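Local coordinates for alkaline phosphatase D (Bacillus subtilis, PDB 2YEQ), which hydrolyses phosphate esters, acting as an alkaline phosphatase and phosphodiesterase whose active site carries iron(III) and calcium ions, at residues A417-A421 with D422-I426; E501-E504 with D505-F508; I346-M349 with D350-D353; C124-Y127 with E128-Y131. One frame throughout, in Å; residues are numbered along the deposited sequence.

Interaction 1 (A417-A421 with D422-I426); sequences ADKRA and DTDQI. With EDO (1,2-ethanediol), chain N.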
loop_
_atom_site.group_PDB
_atom_site.type_symbol
_atom_site.label_atom_id
_atom_site.label_comp_id
_atom_site.label_asym_id
_atom_site.label_seq_id
_atom_site.Cartn_x
_atom_site.Cartn_y
_atom_site.Cartn_z
ATOM N N ALA A 417 4.334 -19.058 7.318
ATOM C CA ALA A 417 5.437 -20.017 7.448
ATOM C C ALA A 417 6.628 -19.535 6.638
ATOM O O ALA A 417 6.543 -18.535 5.924
ATOM C CB ALA A 417 4.982 -21.408 6.993
ATOM N N ASP A 418 7.774 -20.203 6.774
ATOM C CA ASP A 418 8.936 -19.797 5.997
ATOM C C ASP A 418 8.765 -20.150 4.513
ATOM O O ASP A 418 9.220 -19.426 3.632
ATOM C CB ASP A 418 10.231 -20.421 6.560
ATOM C CG ASP A 418 11.454 -19.654 6.152
ATOM O OD1 ASP A 418 11.724 -18.568 6.743
ATOM O OD2 ASP A 418 12.123 -20.102 5.202
ATOM N N LYS A 419 8.079 -21.250 4.262
ATOM C CA LYS A 419 7.969 -21.847 2.939
ATOM C C LYS A 419 6.598 -22.507 2.820
ATOM O O LYS A 419 6.045 -22.935 3.829
ATOM C CB LYS A 419 9.059 -22.929 2.827
ATOM C CG LYS A 419 9.326 -23.504 1.454
ATOM C CD LYS A 419 10.624 -24.358 1.499
ATOM C CE LYS A 419 10.720 -25.335 0.340
ATOM N NZ LYS A 419 12.143 -25.567 -0.038
ATOM N N ARG A 420 6.100 -22.635 1.589
ATOM C CA ARG A 420 4.799 -23.263 1.275
ATOM C C ARG A 420 4.996 -24.539 0.438
ATOM O O ARG A 420 6.096 -24.839 0.010
ATOM C CB ARG A 420 3.974 -22.307 0.408
ATOM C CG ARG A 420 3.490 -21.098 1.078
ATOM C CD ARG A 420 2.174 -20.668 0.493
ATOM N NE ARG A 420 2.269 -19.680 -0.581
ATOM C CZ ARG A 420 1.813 -18.417 -0.482
ATOM N NH1 ARG A 420 1.267 -17.939 0.656
ATOM N NH2 ARG A 420 1.910 -17.614 -1.527
ATOM N N ALA A 421 3.904 -25.248 0.173
ATOM C CA ALA A 421 3.927 -26.473 -0.631
ATOM C C ALA A 421 4.352 -26.250 -2.090
ATOM O O ALA A 421 4.923 -27.135 -2.692
ATOM C CB ALA A 421 2.567 -27.141 -0.572
ATOM N N ASP A 422 4.110 -25.070 -2.650
ATOM C CA ASP A 422 4.383 -24.829 -4.065
ATOM C C ASP A 422 5.630 -23.978 -4.286
ATOM O O ASP A 422 5.992 -23.668 -5.417
ATOM C CB ASP A 422 3.160 -24.180 -4.752
ATOM C CG ASP A 422 2.770 -22.839 -4.141
ATOM O OD1 ASP A 422 3.339 -22.446 -3.098
ATOM O OD2 ASP A 422 1.889 -22.165 -4.710
ATOM N N THR A 423 6.313 -23.607 -3.209
ATOM C CA THR A 423 7.478 -22.734 -3.334
ATOM C C THR A 423 8.573 -23.262 -4.256
ATOM O O THR A 423 9.047 -22.539 -5.144
ATOM C CB THR A 423 8.094 -22.427 -1.953
ATOM O OG1 THR A 423 7.097 -21.852 -1.110
ATOM C CG2 THR A 423 9.272 -21.460 -2.091
ATOM N N ASP A 424 8.992 -24.509 -4.052
ATOM C CA ASP A 424 10.072 -25.077 -4.888
ATOM C C ASP A 424 9.671 -25.132 -6.351
ATOM O O ASP A 424 10.461 -24.745 -7.213
ATOM C CB ASP A 424 10.476 -26.466 -4.391
ATOM C CG ASP A 424 11.212 -26.415 -3.059
ATOM O OD1 ASP A 424 11.864 -25.383 -2.747
ATOM O OD2 ASP A 424 11.122 -27.408 -2.311
ATOM N N GLN A 425 8.432 -25.544 -6.628
ATOM C CA GLN A 425 7.918 -25.590 -8.007
ATOM C C GLN A 425 7.949 -24.232 -8.682
ATOM O O GLN A 425 8.439 -24.081 -9.812
ATOM C CB GLN A 425 6.484 -26.139 -8.010
ATOM C CG GLN A 425 5.792 -26.137 -9.378
ATOM C CD GLN A 425 4.284 -26.118 -9.243
ATOM O OE1 GLN A 425 3.612 -25.239 -9.789
ATOM N NE2 GLN A 425 3.742 -27.083 -8.496
ATOM N N ILE A 426 7.422 -23.223 -8.000
ATOM C CA ILE A 426 7.327 -21.907 -8.599
ATOM C C ILE A 426 8.714 -21.345 -8.866
ATOM O O ILE A 426 8.974 -20.722 -9.911
ATOM C CB ILE A 426 6.492 -20.933 -7.696
ATOM C CG1 ILE A 426 5.013 -21.364 -7.665
ATOM C CG2 ILE A 426 6.617 -19.497 -8.196
ATOM C CD1 ILE A 426 4.216 -20.695 -6.538
HETATM C C1 EDO N . 11.406 -20.544 10.679
HETATM O O1 EDO N . 11.692 -21.226 11.915
HETATM C C2 EDO N . 12.549 -20.558 9.668
HETATM O O2 EDO N . 12.780 -19.240 9.160
HETATM O O HOH W 1 8.031 -26.056 -1.689
HETATM O O HOH W 2 6.949 -27.050 -4.735
#
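At the N-terminal start of helix 423-429, where the loop after strand 400-406 runs into it, the guanidinium of Arg420 has the carboxylate of Asp422 at its edge: OD1 lies near the guanidinium plane, although the two flat groups are turned 53° against each other. This ion pair is long, with Arg420 NE 3.9 Å from Asp422 OD1, and the strongest partner of both residues is Glu503, which salt-bridges Arg420 NH2 and gives its backbone N-H to Asp422 OD2. The second carboxylate, that of Asp424, is approached by Lys419 from its syn side, 18° out of plane. Lys419 holds CG anti to its own N (chi1 -168°), which sends the chain out past Thr423 until it meets Asp424 at about a right angle. Its NZ sits 2.7 Å from Asp424 OD1 in a salt bridge, with a weaker bond to OD2. A methionine in place of Lys419 would probably leave the carboxylate of Asp424 without its charge partner on the first turn of the helix. Thr423 fastens the turn: its OG1 accepts the backbone N-H of Arg420 at 3.0 Å, and a weak return bond runs from Thr423 N to Arg420 O. Two waters finish the helix start by bridging loop carbonyls to helix N-H groups. The first donates to Arg420 O and accepts from Asp424 N, while the second donates to Ala421 O at 2.9 Å and accepts from Gln425 N at 2.8 Å.

Interaction 2 (E501-E504 with D505-F508); sequences EVEE and DRFF. With EDO (1,2-ethanediol), chain M; PO4 (phosphate ion), chain B.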
loop_
_atom_site.group_PDB
_atom_site.type_symbol
_atom_site.label_atom_id
_atom_site.label_comp_id
_atom_site.label_asym_id
_atom_site.label_seq_id
_atom_site.Cartn_x
_atom_site.Cartn_y
_atom_site.Cartn_z
ATOM N N GLU A 501 0.133 -24.754 2.444
ATOM C CA GLU A 501 -0.552 -23.735 1.655
ATOM C C GLU A 501 0.012 -23.689 0.220
ATOM O O GLU A 501 1.175 -24.054 -0.011
ATOM C CB GLU A 501 -0.451 -22.341 2.330
ATOM C CG GLU A 501 -1.738 -21.861 3.090
ATOM C CD GLU A 501 -1.984 -20.314 3.046
ATOM O OE1 GLU A 501 -1.595 -19.625 2.065
ATOM O OE2 GLU A 501 -2.589 -19.779 4.003
ATOM N N VAL A 502 -0.824 -23.265 -0.737
ATOM C CA VAL A 502 -0.397 -23.002 -2.111
ATOM C C VAL A 502 -1.009 -21.676 -2.515
ATOM O O VAL A 502 -1.920 -21.204 -1.856
ATOM C CB VAL A 502 -0.842 -24.108 -3.085
ATOM C CG1 VAL A 502 -0.163 -25.426 -2.738
ATOM C CG2 VAL A 502 -2.383 -24.269 -3.071
ATOM N N GLU A 503 -0.509 -21.058 -3.577
ATOM C CA GLU A 503 -1.022 -19.752 -3.977
ATOM C C GLU A 503 -2.560 -19.737 -4.165
ATOM O O GLU A 503 -3.214 -18.768 -3.766
ATOM C CB GLU A 503 -0.334 -19.269 -5.247
ATOM C CG GLU A 503 -0.740 -17.872 -5.697
ATOM C CD GLU A 503 -0.379 -16.779 -4.698
ATOM O OE1 GLU A 503 0.633 -16.948 -3.989
ATOM O OE2 GLU A 503 -1.108 -15.748 -4.641
ATOM N N GLU A 504 -3.115 -20.811 -4.751
ATOM C CA GLU A 504 -4.566 -20.913 -5.016
ATOM C C GLU A 504 -5.414 -20.705 -3.731
ATOM O O GLU A 504 -6.582 -20.319 -3.808
ATOM C CB GLU A 504 -4.907 -22.259 -5.693
ATOM C CG GLU A 504 -6.339 -22.362 -6.316
ATOM C CD GLU A 504 -6.537 -21.540 -7.617
ATOM O OE1 GLU A 504 -5.563 -21.285 -8.353
ATOM O OE2 GLU A 504 -7.691 -21.159 -7.911
ATOM N N ASP A 505 -4.833 -20.937 -2.557
ATOM C CA ASP A 505 -5.585 -20.739 -1.301
ATOM C C ASP A 505 -6.096 -19.316 -1.092
ATOM O O ASP A 505 -7.194 -19.127 -0.573
ATOM C CB ASP A 505 -4.782 -21.196 -0.101
ATOM C CG ASP A 505 -4.567 -22.699 -0.092
ATOM O OD1 ASP A 505 -5.442 -23.454 -0.558
ATOM O OD2 ASP A 505 -3.508 -23.144 0.370
ATOM N N ARG A 506 -5.335 -18.327 -1.535
ATOM C CA ARG A 506 -5.770 -16.945 -1.434
ATOM C C ARG A 506 -7.062 -16.704 -2.277
ATOM O O ARG A 506 -8.022 -16.136 -1.767
ATOM C CB ARG A 506 -4.630 -15.998 -1.824
ATOM C CG ARG A 506 -4.929 -14.515 -1.624
ATOM C CD ARG A 506 -3.685 -13.668 -1.746
ATOM N NE ARG A 506 -3.011 -13.859 -3.033
ATOM C CZ ARG A 506 -3.095 -13.061 -4.091
ATOM N NH1 ARG A 506 -3.819 -11.934 -4.075
ATOM N NH2 ARG A 506 -2.420 -13.380 -5.191
ATOM N N PHE A 507 -7.079 -17.146 -3.542
ATOM C CA PHE A 507 -8.275 -17.055 -4.401
ATOM C C PHE A 507 -9.433 -17.866 -3.794
ATOM O O PHE A 507 -10.565 -17.398 -3.726
ATOM C CB PHE A 507 -7.959 -17.542 -5.829
ATOM C CG PHE A 507 -9.101 -17.358 -6.826
ATOM C CD1 PHE A 507 -9.578 -16.083 -7.141
ATOM C CD2 PHE A 507 -9.665 -18.456 -7.476
ATOM C CE1 PHE A 507 -10.628 -15.908 -8.070
ATOM C CE2 PHE A 507 -10.706 -18.294 -8.406
ATOM C CZ PHE A 507 -11.190 -17.022 -8.698
ATOM N N PHE A 508 -9.136 -19.059 -3.308
ATOM C CA PHE A 508 -10.151 -19.930 -2.739
ATOM C C PHE A 508 -10.775 -19.322 -1.486
ATOM O O PHE A 508 -11.992 -19.404 -1.291
ATOM C CB PHE A 508 -9.563 -21.294 -2.401
ATOM C CG PHE A 508 -10.560 -22.251 -1.833
ATOM C CD1 PHE A 508 -11.563 -22.794 -2.641
ATOM C CD2 PHE A 508 -10.520 -22.605 -0.488
ATOM C CE1 PHE A 508 -12.507 -23.687 -2.116
ATOM C CE2 PHE A 508 -11.460 -23.499 0.045
ATOM C CZ PHE A 508 -12.452 -24.038 -0.778
HETATM C C1 EDO M . -2.017 -21.397 -7.870
HETATM O O1 EDO M . -1.689 -22.273 -6.782
HETATM C C2 EDO M . -2.140 -22.178 -9.181
HETATM O O2 EDO M . -3.415 -22.824 -9.240
HETATM P P PO4 B . -5.867 -9.536 -1.635
HETATM O O1 PO4 B . -5.640 -10.909 -2.151
HETATM O O2 PO4 B . -6.556 -8.582 -2.565
HETATM O O3 PO4 B . -6.359 -9.543 -0.202
HETATM O O4 PO4 B . -4.501 -8.788 -1.590
HETATM O O HOH W 3 -4.639 -16.971 -5.783
HETATM O O HOH W 4 -0.827 -16.017 -1.450
#
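Glu503 and Arg506 run side by side, pointing the same way, at the N-terminal end of helix 504-520. Their carboxylate and guanidinium planes are 64° apart, yet Glu503 OE2 lies in the guanidinium plane. Arg506 grips this one oxygen side-on with two nitrogens, NH2 at 2.8 Å and NE at 3.1 Å, both coming nearly along its C-O axis. A bend at chi3 (57°) of Arg506 turns the guanidinium so that its other edge meets a phosphate ion, probably from the crystallisation liquor; NH1 is 2.8 Å from the phosphate O1. This puts the arginine beside the active site, where it also touches His382, a ligand of the iron. Glu504 and Phe507 form a second side-by-side pair, carboxylate and ring 78° apart, with Glu504 OE2 3.4 Å from Phe507 CD2. Asp505 instead folds back across the loop, its carboxylate nearly perpendicular to that of Glu501; the like charges come close, Glu501 OE1 4.3 Å from Asp505 OD2, which probably costs some electrostatic energy. Asp505 N bonds to Val502 O, and Val502 N in return holds the carboxylate over the loop, meeting Asp505 OD2 at 2.9 Å from above the carboxylate plane.

Interaction 3 (I346-M349 with D350-D353); sequences IYSM and DSWD. With PE5 (3,6,9,12,15,18,21,24-octaoxahexacosan-1-ol), chain E.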
loop_
_atom_site.group_PDB
_atom_site.type_symbol
_atom_site.label_atom_id
_atom_site.label_comp_id
_atom_site.label_asym_id
_atom_site.label_seq_id
_atom_site.Cartn_x
_atom_site.Cartn_y
_atom_site.Cartn_z
ATOM N N ILE A 346 0.080 -21.317 -16.182
ATOM C CA ILE A 346 -1.063 -20.831 -15.398
ATOM C C ILE A 346 -0.605 -19.523 -14.713
ATOM O O ILE A 346 0.473 -19.486 -14.088
ATOM C CB ILE A 346 -1.504 -21.848 -14.375
ATOM C CG1 ILE A 346 -1.976 -23.132 -15.067
ATOM C CG2 ILE A 346 -2.648 -21.295 -13.447
ATOM C CD1 ILE A 346 -1.984 -24.311 -14.144
ATOM N N TYR A 347 -1.395 -18.461 -14.898
ATOM C CA TYR A 347 -1.047 -17.106 -14.481
ATOM C C TYR A 347 -2.169 -16.473 -13.664
ATOM O O TYR A 347 -3.345 -16.837 -13.816
ATOM C CB TYR A 347 -0.791 -16.242 -15.692
ATOM C CG TYR A 347 0.487 -16.626 -16.413
ATOM C CD1 TYR A 347 1.723 -16.468 -15.794
ATOM C CD2 TYR A 347 0.456 -17.157 -17.696
ATOM C CE1 TYR A 347 2.891 -16.826 -16.432
ATOM C CE2 TYR A 347 1.621 -17.515 -18.355
ATOM C CZ TYR A 347 2.835 -17.347 -17.715
ATOM O OH TYR A 347 3.993 -17.697 -18.346
ATOM N N SER A 348 -1.799 -15.500 -12.828
ATOM C CA SER A 348 -2.779 -14.715 -12.076
ATOM C C SER A 348 -3.407 -13.685 -12.974
ATOM O O SER A 348 -2.736 -12.794 -13.482
ATOM C CB SER A 348 -2.134 -14.023 -10.874
ATOM O OG SER A 348 -3.008 -13.041 -10.338
ATOM N N MET A 349 -4.718 -13.784 -13.173
ATOM C CA MET A 349 -5.405 -12.875 -14.096
ATOM C C MET A 349 -5.555 -11.476 -13.516
ATOM O O MET A 349 -5.781 -10.509 -14.244
ATOM C CB MET A 349 -6.779 -13.483 -14.491
ATOM C CG MET A 349 -6.638 -14.784 -15.281
ATOM S SD MET A 349 -5.908 -14.430 -16.911
ATOM C CE MET A 349 -4.249 -15.124 -16.795
ATOM N N ASP A 350 -5.358 -11.350 -12.210
ATOM C CA ASP A 350 -5.477 -10.052 -11.512
ATOM C C ASP A 350 -4.148 -9.292 -11.375
ATOM O O ASP A 350 -4.130 -8.106 -11.005
ATOM C CB ASP A 350 -6.088 -10.281 -10.133
ATOM C CG ASP A 350 -6.519 -8.991 -9.459
ATOM O OD1 ASP A 350 -7.303 -8.195 -10.050
ATOM O OD2 ASP A 350 -6.065 -8.780 -8.304
ATOM N N SER A 351 -3.055 -9.974 -11.714
ATOM C CA SER A 351 -1.693 -9.418 -11.689
ATOM C C SER A 351 -1.259 -8.944 -13.073
ATOM O O SER A 351 -2.039 -9.010 -14.021
ATOM C CB SER A 351 -0.711 -10.487 -11.180
ATOM O OG SER A 351 -1.092 -10.932 -9.887
ATOM N N TRP A 352 -0.022 -8.445 -13.198
ATOM C CA TRP A 352 0.457 -7.957 -14.488
ATOM C C TRP A 352 0.529 -9.086 -15.553
ATOM O O TRP A 352 0.337 -8.803 -16.740
ATOM C CB TRP A 352 1.811 -7.258 -14.389
ATOM C CG TRP A 352 1.796 -5.897 -13.770
ATOM C CD1 TRP A 352 1.702 -5.615 -12.433
ATOM C CD2 TRP A 352 1.884 -4.655 -14.429
ATOM N NE1 TRP A 352 1.736 -4.281 -12.233
ATOM C CE2 TRP A 352 1.833 -3.660 -13.445
ATOM C CE3 TRP A 352 1.986 -4.269 -15.773
ATOM C CZ2 TRP A 352 1.922 -2.321 -13.744
ATOM C CZ3 TRP A 352 2.068 -2.967 -16.064
ATOM C CH2 TRP A 352 2.036 -1.988 -15.061
ATOM N N ASP A 353 0.738 -10.333 -15.141
ATOM C CA ASP A 353 0.676 -11.467 -16.067
ATOM C C ASP A 353 -0.719 -11.572 -16.769
ATOM O O ASP A 353 -0.830 -12.199 -17.830
ATOM C CB ASP A 353 0.918 -12.785 -15.353
ATOM C CG ASP A 353 2.422 -13.127 -15.149
ATOM O OD1 ASP A 353 3.281 -12.722 -15.973
ATOM O OD2 ASP A 353 2.697 -13.827 -14.149
HETATM C C48 PE5 E . 5.778 -13.628 -20.653
HETATM C C50 PE5 E . 4.309 -13.223 -20.785
HETATM O O1 PE5 E . 3.632 -13.283 -19.514
HETATM C C1 PE5 E . 2.674 -14.341 -19.337
HETATM C C2 PE5 E . 1.231 -13.871 -19.557
HETATM O O2 PE5 E . 0.678 -14.205 -20.853
HETATM O O HOH W 5 0.882 -14.948 -12.440
#
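Tyr347 lays its ring across Asp353 at about a right angle, so that the ring atom CD1 comes 3.3 Å from Asp353 OD2 and the two planes stand 55° apart. A polyether molecule lies over one face of the same ring, its C1 3.4 Å above the plane and offset toward the rim. With an alanine here, the carboxylate of Asp353 would probably lose the ring packed against it and the polyether its flat support. Ser348 follows, still on the short strand 347-348 that pairs with 291-292, and opens a type I beta turn running to Ser351. Its N-H reaches Asp353 through one water, which accepts from Ser348 N at 2.8 Å and donates to Asp353 OD2 at 2.7 Å. With OG anti to the backbone N (chi1 167°), the hydroxyl reaches Ser351: the two OG atoms share a hydrogen bond of 2.9 Å. The turn's own bond, Ser351 N to Ser348 O, is weak at 3.3 Å. Met349, at the second position of the turn, curls its side chain onto Asn287 and Lys292. Asp350 turns its carboxylate to Arg279, Arg282 and Gln285, while Asp353 OD1 pairs with Arg359. With both buried carboxylates matched by arginines, their negative charge is likely to be stabilised, and the Ser348-Ser351 hydroxyl bond probably reinforces the weak main-chain bond of the turn.

Interaction 4 (C124-Y127 with E128-Y131); sequences CQQY and EHGY. With FE (Fe (III) ion), chain C.
Gln126 bends back over His129 and Glu128, and nearly every atom of its side chain finds something there. CB starts beside the imidazole, 3.8 Å from His129 CG. CG then sits squarely over the ring, 3.9 Å from its centroid and only 4° off the normal, a CH-pi contact. The bend at chi2 keeps the amide low over the histidine, stacked with the two planes 28° apart and CD 3.7 Å from His129 CD2. At the tip the amide splits its two ends between backbone and side chain of the same residue: OE1 accepts the backbone N-H of Glu128 at 2.8 Å, and NE2 donates to Glu128 OE1 at 3.0 Å. That second bond is almost straight (173°), lies in the amide plane and enters the carboxylate on its anti side, which holds the amide flat and fixes its rotation. This contact belongs to the loop between strand 117-122 and helix 133-138 of the calcineurin-like phosphatase domain, and near its start the loop binds the metal: Cys124 SG holds the iron(III) ion at 2.5 Å, alongside Asp151, Tyr154 and His382. The neighbours of Gln126 are fixed in turn, Glu128 OE2 by the backbone N of His171 and His129 NE2 by the carbonyl of Tyr161. The backbone N of His129 donates to Gln126 O at 3.1 Å, and the same oxygen also meets the hydroxyl of Thr411.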
loop_
_atom_site.group_PDB
_atom_site.type_symbol
_atom_site.label_atom_id
_atom_site.label_comp_id
_atom_site.label_asym_id
_atom_site.label_seq_id
_atom_site.Cartn_x
_atom_site.Cartn_y
_atom_site.Cartn_z
ATOM N N CYS A 124 -1.866 -4.705 2.948
ATOM C CA CYS A 124 -2.635 -5.902 3.320
ATOM C C CYS A 124 -2.705 -6.188 4.831
ATOM O O CYS A 124 -2.040 -7.091 5.398
ATOM C CB CYS A 124 -2.186 -7.131 2.510
ATOM S SG CYS A 124 -2.482 -6.986 0.674
ATOM N N GLN A 125 -3.594 -5.448 5.475
ATOM C CA GLN A 125 -3.709 -5.473 6.927
ATOM C C GLN A 125 -5.090 -5.905 7.430
ATOM O O GLN A 125 -5.672 -5.241 8.285
ATOM C CB GLN A 125 -3.320 -4.107 7.496
ATOM C CG GLN A 125 -4.078 -2.905 6.959
ATOM C CD GLN A 125 -3.320 -1.637 7.115
ATOM O OE1 GLN A 125 -2.079 -1.616 6.998
ATOM N NE2 GLN A 125 -4.041 -0.541 7.345
ATOM N N GLN A 126 -5.565 -7.043 6.939
ATOM C CA GLN A 126 -6.874 -7.575 7.322
ATOM C C GLN A 126 -6.940 -7.564 8.865
ATOM O O GLN A 126 -6.214 -8.279 9.532
ATOM C CB GLN A 126 -7.086 -8.991 6.780
ATOM C CG GLN A 126 -8.468 -9.289 6.188
ATOM C CD GLN A 126 -9.590 -9.421 7.239
ATOM O OE1 GLN A 126 -9.575 -8.729 8.226
ATOM N NE2 GLN A 126 -10.564 -10.324 7.005
ATOM N N TYR A 127 -7.815 -6.731 9.409
ATOM C CA TYR A 127 -7.920 -6.507 10.857
ATOM C C TYR A 127 -8.217 -7.771 11.616
ATOM O O TYR A 127 -7.715 -7.986 12.746
ATOM C CB TYR A 127 -8.998 -5.452 11.110
ATOM C CG TYR A 127 -9.265 -5.021 12.541
ATOM C CD1 TYR A 127 -8.535 -3.970 13.123
ATOM C CD2 TYR A 127 -10.271 -5.611 13.286
ATOM C CE1 TYR A 127 -8.808 -3.550 14.411
ATOM C CE2 TYR A 127 -10.536 -5.197 14.582
ATOM C CZ TYR A 127 -9.809 -4.178 15.136
ATOM O OH TYR A 127 -10.070 -3.776 16.433
ATOM N N GLU A 128 -8.998 -8.639 10.990
ATOM C CA GLU A 128 -9.438 -9.853 11.660
ATOM C C GLU A 128 -8.349 -10.923 11.733
ATOM O O GLU A 128 -8.430 -11.835 12.574
ATOM C CB GLU A 128 -10.625 -10.465 10.910
ATOM C CG GLU A 128 -11.816 -9.524 10.714
ATOM C CD GLU A 128 -12.974 -10.249 10.015
ATOM O OE1 GLU A 128 -12.749 -10.878 8.918
ATOM O OE2 GLU A 128 -14.081 -10.244 10.598
ATOM N N HIS A 129 -7.359 -10.843 10.844
ATOM C CA HIS A 129 -6.378 -11.925 10.703
ATOM C C HIS A 129 -5.222 -11.877 11.708
ATOM O O HIS A 129 -4.539 -12.883 11.908
ATOM C CB HIS A 129 -5.837 -11.971 9.274
ATOM C CG HIS A 129 -6.859 -12.444 8.286
ATOM N ND1 HIS A 129 -6.547 -12.813 6.996
ATOM C CD2 HIS A 129 -8.194 -12.644 8.424
ATOM C CE1 HIS A 129 -7.651 -13.192 6.374
ATOM N NE2 HIS A 129 -8.662 -13.100 7.219
ATOM N N GLY A 130 -5.024 -10.732 12.338
ATOM C CA GLY A 130 -4.001 -10.637 13.364
ATOM C C GLY A 130 -3.874 -9.250 13.924
ATOM O O GLY A 130 -4.574 -8.330 13.499
ATOM N N TYR A 131 -2.977 -9.147 14.902
ATOM C CA TYR A 131 -2.601 -7.896 15.542
ATOM C C TYR A 131 -1.574 -7.179 14.691
ATOM O O TYR A 131 -0.835 -7.804 13.912
ATOM C CB TYR A 131 -2.142 -8.184 17.017
ATOM C CG TYR A 131 -3.332 -8.695 17.796
ATOM C CD1 TYR A 131 -4.302 -7.812 18.289
ATOM C CD2 TYR A 131 -3.579 -10.059 17.903
ATOM C CE1 TYR A 131 -5.443 -8.280 18.940
ATOM C CE2 TYR A 131 -4.711 -10.533 18.526
ATOM C CZ TYR A 131 -5.646 -9.636 19.040
ATOM O OH TYR A 131 -6.773 -10.132 19.625
HETATM FE FE FE C . -4.701 -8.156 0.657
#

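Along the chain the order is interaction 4, then 3, 1 and 2. Interactions 1 and 2 touch, their centres 12 Å apart: they meet through side chains, so the approach to helix 423-429 is joined to the start of helix 504-520 late in the chain. Interaction 3, beside the small sheet of 291-292 and 347-348, comes within about 5 Å (nearest atoms) of interaction 2 without touching it. Interaction 4 follows strand 117-122 of the large mixed sheet, its centre about 17 Å from that of interaction 2. Segments 501-508 thus lie between the iron-binding loop and the other two contacts, bringing the C-terminal helix to the edge of the active site.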